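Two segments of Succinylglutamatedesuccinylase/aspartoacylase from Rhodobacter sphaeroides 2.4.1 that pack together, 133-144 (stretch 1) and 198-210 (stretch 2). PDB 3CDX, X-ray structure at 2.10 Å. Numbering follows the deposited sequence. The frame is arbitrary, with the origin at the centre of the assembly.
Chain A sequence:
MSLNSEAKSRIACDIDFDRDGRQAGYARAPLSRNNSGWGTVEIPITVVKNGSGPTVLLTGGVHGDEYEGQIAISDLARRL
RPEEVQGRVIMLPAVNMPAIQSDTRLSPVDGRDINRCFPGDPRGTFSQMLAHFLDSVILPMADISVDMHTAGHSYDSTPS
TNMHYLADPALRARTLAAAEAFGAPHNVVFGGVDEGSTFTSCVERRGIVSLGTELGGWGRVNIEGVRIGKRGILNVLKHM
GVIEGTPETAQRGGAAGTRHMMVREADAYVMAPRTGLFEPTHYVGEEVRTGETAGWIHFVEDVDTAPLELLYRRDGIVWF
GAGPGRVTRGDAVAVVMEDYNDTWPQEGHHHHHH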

# COMPACT_ATOMS: atom_id res chain seq x y z
N PHE A 133 -4.42 14.94 -24.63
CA PHE A 133 -5.52 14.63 -25.57
C PHE A 133 -6.63 15.66 -25.44
O PHE A 133 -7.17 16.10 -26.43
CB PHE A 133 -6.06 13.21 -25.31
CG PHE A 133 -7.32 12.84 -26.11
CD1 PHE A 133 -7.23 12.44 -27.45
CD2 PHE A 133 -8.58 12.88 -25.52
CE1 PHE A 133 -8.35 12.10 -28.19
CE2 PHE A 133 -9.74 12.54 -26.26
CZ PHE A 133 -9.62 12.15 -27.60
N LEU A 134 -6.98 16.04 -24.21
CA LEU A 134 -8.10 16.95 -24.04
C LEU A 134 -7.79 18.35 -24.58
O LEU A 134 -8.63 18.94 -25.21
CB LEU A 134 -8.50 17.03 -22.60
CG LEU A 134 -9.38 15.85 -22.25
CD1 LEU A 134 -8.98 15.45 -20.84
CD2 LEU A 134 -10.91 16.21 -22.40
N ASP A 135 -6.57 18.83 -24.32
CA ASP A 135 -6.10 20.17 -24.74
C ASP A 135 -5.73 20.25 -26.21
O ASP A 135 -6.08 21.23 -26.88
CB ASP A 135 -4.90 20.64 -23.90
CG ASP A 135 -4.24 21.93 -24.49
OD1 ASP A 135 -4.87 23.02 -24.48
OD2 ASP A 135 -3.10 21.85 -24.98
N SER A 136 -5.06 19.23 -26.72
CA SER A 136 -4.60 19.25 -28.11
C SER A 136 -5.59 18.70 -29.12
O SER A 136 -5.51 19.05 -30.27
CB SER A 136 -3.28 18.47 -28.24
OG SER A 136 -2.30 19.19 -27.53
N VAL A 137 -6.48 17.79 -28.73
CA VAL A 137 -7.37 17.16 -29.70
C VAL A 137 -8.80 17.66 -29.56
O VAL A 137 -9.46 17.98 -30.54
CB VAL A 137 -7.34 15.61 -29.55
CG1 VAL A 137 -8.32 14.92 -30.53
CG2 VAL A 137 -5.88 15.07 -29.74
N ILE A 138 -9.31 17.71 -28.33
CA ILE A 138 -10.73 18.04 -28.14
C ILE A 138 -10.91 19.56 -28.05
O ILE A 138 -11.68 20.14 -28.81
CB ILE A 138 -11.32 17.30 -26.87
CG1 ILE A 138 -11.22 15.77 -27.05
CG2 ILE A 138 -12.73 17.75 -26.58
CD1 ILE A 138 -11.99 15.15 -28.29
N LEU A 139 -10.17 20.18 -27.15
CA LEU A 139 -10.33 21.63 -26.86
C LEU A 139 -10.26 22.63 -28.06
O LEU A 139 -11.07 23.55 -28.11
CB LEU A 139 -9.41 22.06 -25.72
CG LEU A 139 -9.48 23.51 -25.27
CD1 LEU A 139 -10.97 23.86 -24.95
CD2 LEU A 139 -8.52 23.78 -24.09
N PRO A 140 -9.33 22.44 -29.02
CA PRO A 140 -9.31 23.39 -30.16
C PRO A 140 -10.61 23.45 -30.97
O PRO A 140 -10.81 24.38 -31.74
CB PRO A 140 -8.15 22.86 -31.04
CG PRO A 140 -7.27 22.09 -30.05
CD PRO A 140 -8.26 21.42 -29.15
N MET A 141 -11.48 22.44 -30.87
CA MET A 141 -12.75 22.47 -31.64
C MET A 141 -13.79 23.44 -31.06
O MET A 141 -14.77 23.75 -31.71
CB MET A 141 -13.36 21.07 -31.73
CG MET A 141 -12.67 20.12 -32.76
SD MET A 141 -13.45 18.49 -32.83
CE MET A 141 -12.92 17.72 -31.30
N ALA A 142 -13.57 23.94 -29.84
CA ALA A 142 -14.59 24.69 -29.09
C ALA A 142 -14.55 26.19 -29.26
O ALA A 142 -13.49 26.79 -29.33
CB ALA A 142 -14.51 24.39 -27.59
N ASP A 143 -15.75 26.77 -29.23
CA ASP A 143 -15.99 28.20 -29.16
C ASP A 143 -16.22 28.62 -27.72
O ASP A 143 -15.87 29.74 -27.30
CB ASP A 143 -17.23 28.50 -30.02
CG ASP A 143 -16.94 28.27 -31.49
OD1 ASP A 143 -16.08 28.99 -32.00
OD2 ASP A 143 -17.47 27.34 -32.10
N ILE A 144 -16.84 27.71 -26.96
CA ILE A 144 -16.97 27.90 -25.51
C ILE A 144 -16.80 26.56 -24.78
O ILE A 144 -17.22 25.53 -25.28
CB ILE A 144 -18.33 28.58 -25.15
CG1 ILE A 144 -18.43 28.80 -23.62
CG2 ILE A 144 -19.50 27.77 -25.70
CD1 ILE A 144 -19.66 29.52 -23.20
N THR A 198 -4.32 23.98 -14.86
CA THR A 198 -5.67 23.45 -14.90
C THR A 198 -6.16 23.35 -16.34
O THR A 198 -5.61 23.97 -17.26
CB THR A 198 -6.67 24.34 -14.15
OG1 THR A 198 -6.72 25.60 -14.82
CG2 THR A 198 -6.26 24.52 -12.67
N PHE A 199 -7.23 22.59 -16.54
CA PHE A 199 -7.88 22.61 -17.86
C PHE A 199 -8.39 24.00 -18.25
O PHE A 199 -8.25 24.40 -19.40
CB PHE A 199 -9.02 21.62 -17.91
CG PHE A 199 -9.72 21.56 -19.24
CD1 PHE A 199 -9.05 21.15 -20.39
CD2 PHE A 199 -11.08 21.89 -19.33
CE1 PHE A 199 -9.72 21.06 -21.62
CE2 PHE A 199 -11.76 21.82 -20.55
CZ PHE A 199 -11.08 21.40 -21.70
N THR A 200 -8.99 24.72 -17.31
CA THR A 200 -9.51 26.07 -17.63
C THR A 200 -8.39 26.98 -18.14
O THR A 200 -8.60 27.74 -19.09
CB THR A 200 -10.34 26.71 -16.46
OG1 THR A 200 -9.56 26.79 -15.26
CG2 THR A 200 -11.58 25.87 -16.15
N SER A 201 -7.19 26.87 -17.56
CA SER A 201 -6.07 27.72 -18.01
C SER A 201 -5.68 27.41 -19.46
O SER A 201 -5.21 28.29 -20.17
CB SER A 201 -4.86 27.63 -17.06
OG SER A 201 -4.20 26.38 -17.18
N CYS A 202 -5.92 26.16 -19.89
CA CYS A 202 -5.75 25.78 -21.29
C CYS A 202 -6.78 26.46 -22.17
O CYS A 202 -6.43 27.02 -23.20
CB CYS A 202 -5.89 24.28 -21.47
SG CYS A 202 -4.49 23.41 -20.86
N VAL A 203 -8.05 26.40 -21.77
CA VAL A 203 -9.14 27.04 -22.49
C VAL A 203 -8.83 28.54 -22.65
O VAL A 203 -8.99 29.11 -23.74
CB VAL A 203 -10.51 26.87 -21.77
CG1 VAL A 203 -11.63 27.58 -22.57
CG2 VAL A 203 -10.86 25.35 -21.48
N GLU A 204 -8.36 29.14 -21.55
CA GLU A 204 -8.03 30.56 -21.51
C GLU A 204 -6.84 30.87 -22.40
O GLU A 204 -6.90 31.80 -23.20
CB GLU A 204 -7.84 31.05 -20.06
CG GLU A 204 -9.20 31.51 -19.44
CD GLU A 204 -9.26 31.42 -17.91
OE1 GLU A 204 -8.20 31.20 -17.31
OE2 GLU A 204 -10.38 31.57 -17.32
N ARG A 205 -5.79 30.07 -22.32
CA ARG A 205 -4.61 30.27 -23.17
C ARG A 205 -4.97 30.27 -24.66
O ARG A 205 -4.42 31.06 -25.43
CB ARG A 205 -3.55 29.22 -22.88
N ARG A 206 -5.89 29.40 -25.05
CA ARG A 206 -6.38 29.34 -26.43
C ARG A 206 -7.42 30.42 -26.77
O ARG A 206 -7.94 30.47 -27.89
CB ARG A 206 -6.95 27.95 -26.69
CG ARG A 206 -5.89 26.85 -26.81
CD ARG A 206 -6.50 25.41 -26.86
NE ARG A 206 -5.41 24.43 -26.89
CZ ARG A 206 -4.71 24.10 -27.98
NH1 ARG A 206 -5.01 24.62 -29.15
NH2 ARG A 206 -3.71 23.21 -27.90
N GLY A 207 -7.75 31.28 -25.81
CA GLY A 207 -8.67 32.39 -26.06
C GLY A 207 -10.11 31.98 -26.35
O GLY A 207 -10.84 32.69 -27.04
N ILE A 208 -10.50 30.83 -25.82
CA ILE A 208 -11.87 30.29 -25.89
C ILE A 208 -12.61 30.75 -24.63
O ILE A 208 -12.00 30.84 -23.57
CB ILE A 208 -11.78 28.71 -25.93
CG1 ILE A 208 -11.09 28.24 -27.24
CG2 ILE A 208 -13.12 28.01 -25.68
CD1 ILE A 208 -10.37 26.89 -27.14
N VAL A 209 -13.89 31.09 -24.74
CA VAL A 209 -14.69 31.44 -23.55
C VAL A 209 -14.74 30.25 -22.57
O VAL A 209 -15.09 29.16 -22.95
CB VAL A 209 -16.11 31.89 -23.91
CG1 VAL A 209 -16.90 32.14 -22.68
CG2 VAL A 209 -16.06 33.17 -24.81
N SER A 210 -14.33 30.48 -21.33
CA SER A 210 -14.19 29.40 -20.36
C SER A 210 -15.02 29.71 -19.10
O SER A 210 -14.84 30.77 -18.46
CB SER A 210 -12.69 29.28 -20.03
OG SER A 210 -12.44 28.54 -18.85
O HOH W 1 -1.50 21.93 -29.54

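How do the two backbones lie against each other? Each stretch is a helix that gives way to extended chain, and the two run side by side from Asp135 opposite Cys202 down to Ile144 beside Val209. There the chains form a parallel beta bridge, but a loosely bonded one: Val209 N donates to Asp143 O in a weak hydrogen bond of 3.5 Å, and Ile144 CA makes a CA-H...O contact with Val209 O at 3.4 Å. The side chains of Ile144 and Val209 share one face of the sheet, where CG1 of Ile144 lies 3.8 Å from CG1 of Val209.

What holds the helical ends together? A salt bridge does, with two nearly straight hydrogen bonds: Arg206 NE donates to Asp135 OD1 at 2.8 Å, and Arg206 NH2 donates to Asp135 OD2 at 3.3 Å. Both carboxylate oxygens thus find a donor on the same guanidinium, so the two charges offset each other. The backbone Asp135 O is also 3.3 Å from Arg206 NE, but the angle is poor and there is no hydrogen bond; this oxygen lies over a face of the guanidinium, as does Pro140 CG, which is 3.5 Å from Arg206 NH1. A water accepts from Arg206 NH2 at 3.0 Å and donates weakly to Ser136 OG at 3.5 Å, adding a thin link between the stretches.

Which side chain fills the space between these polar contacts? Leu139 has the largest area covered by the other stretch. Its CD2 sits 3.9 Å from Phe199 CE1, 3.7 Å from Cys202 CB and 3.8 Å from Arg206 CD, so it also packs on the aliphatic part of the arginine. Its CD1 is 3.8 Å from both Val203 CG2 and Ile208 CD1. Ile208 carries the apolar contact onward to Ala142, whose CB is 4.3 Å from Ile208 CG2.

How are the backbone donors and acceptors met where the helices begin and end? Mostly within each stretch. Thr198 caps its helix, its OG1 accepting from Ser201 N at 3.1 Å, while Ser201 OG returns a bond to Thr198 O at 2.8 Å. At the far end, Gly207 takes positive phi in a Schellman motif: Gly207 N donates to Glu204 O at 2.8 Å and Ile208 N to Val203 O at 3.1 Å. In stretch 1, a wider pi-type turn has Leu139 N donating to Leu134 O at 2.8 Å, and Ala142 N then reaches Leu139 O at 3.1 Å.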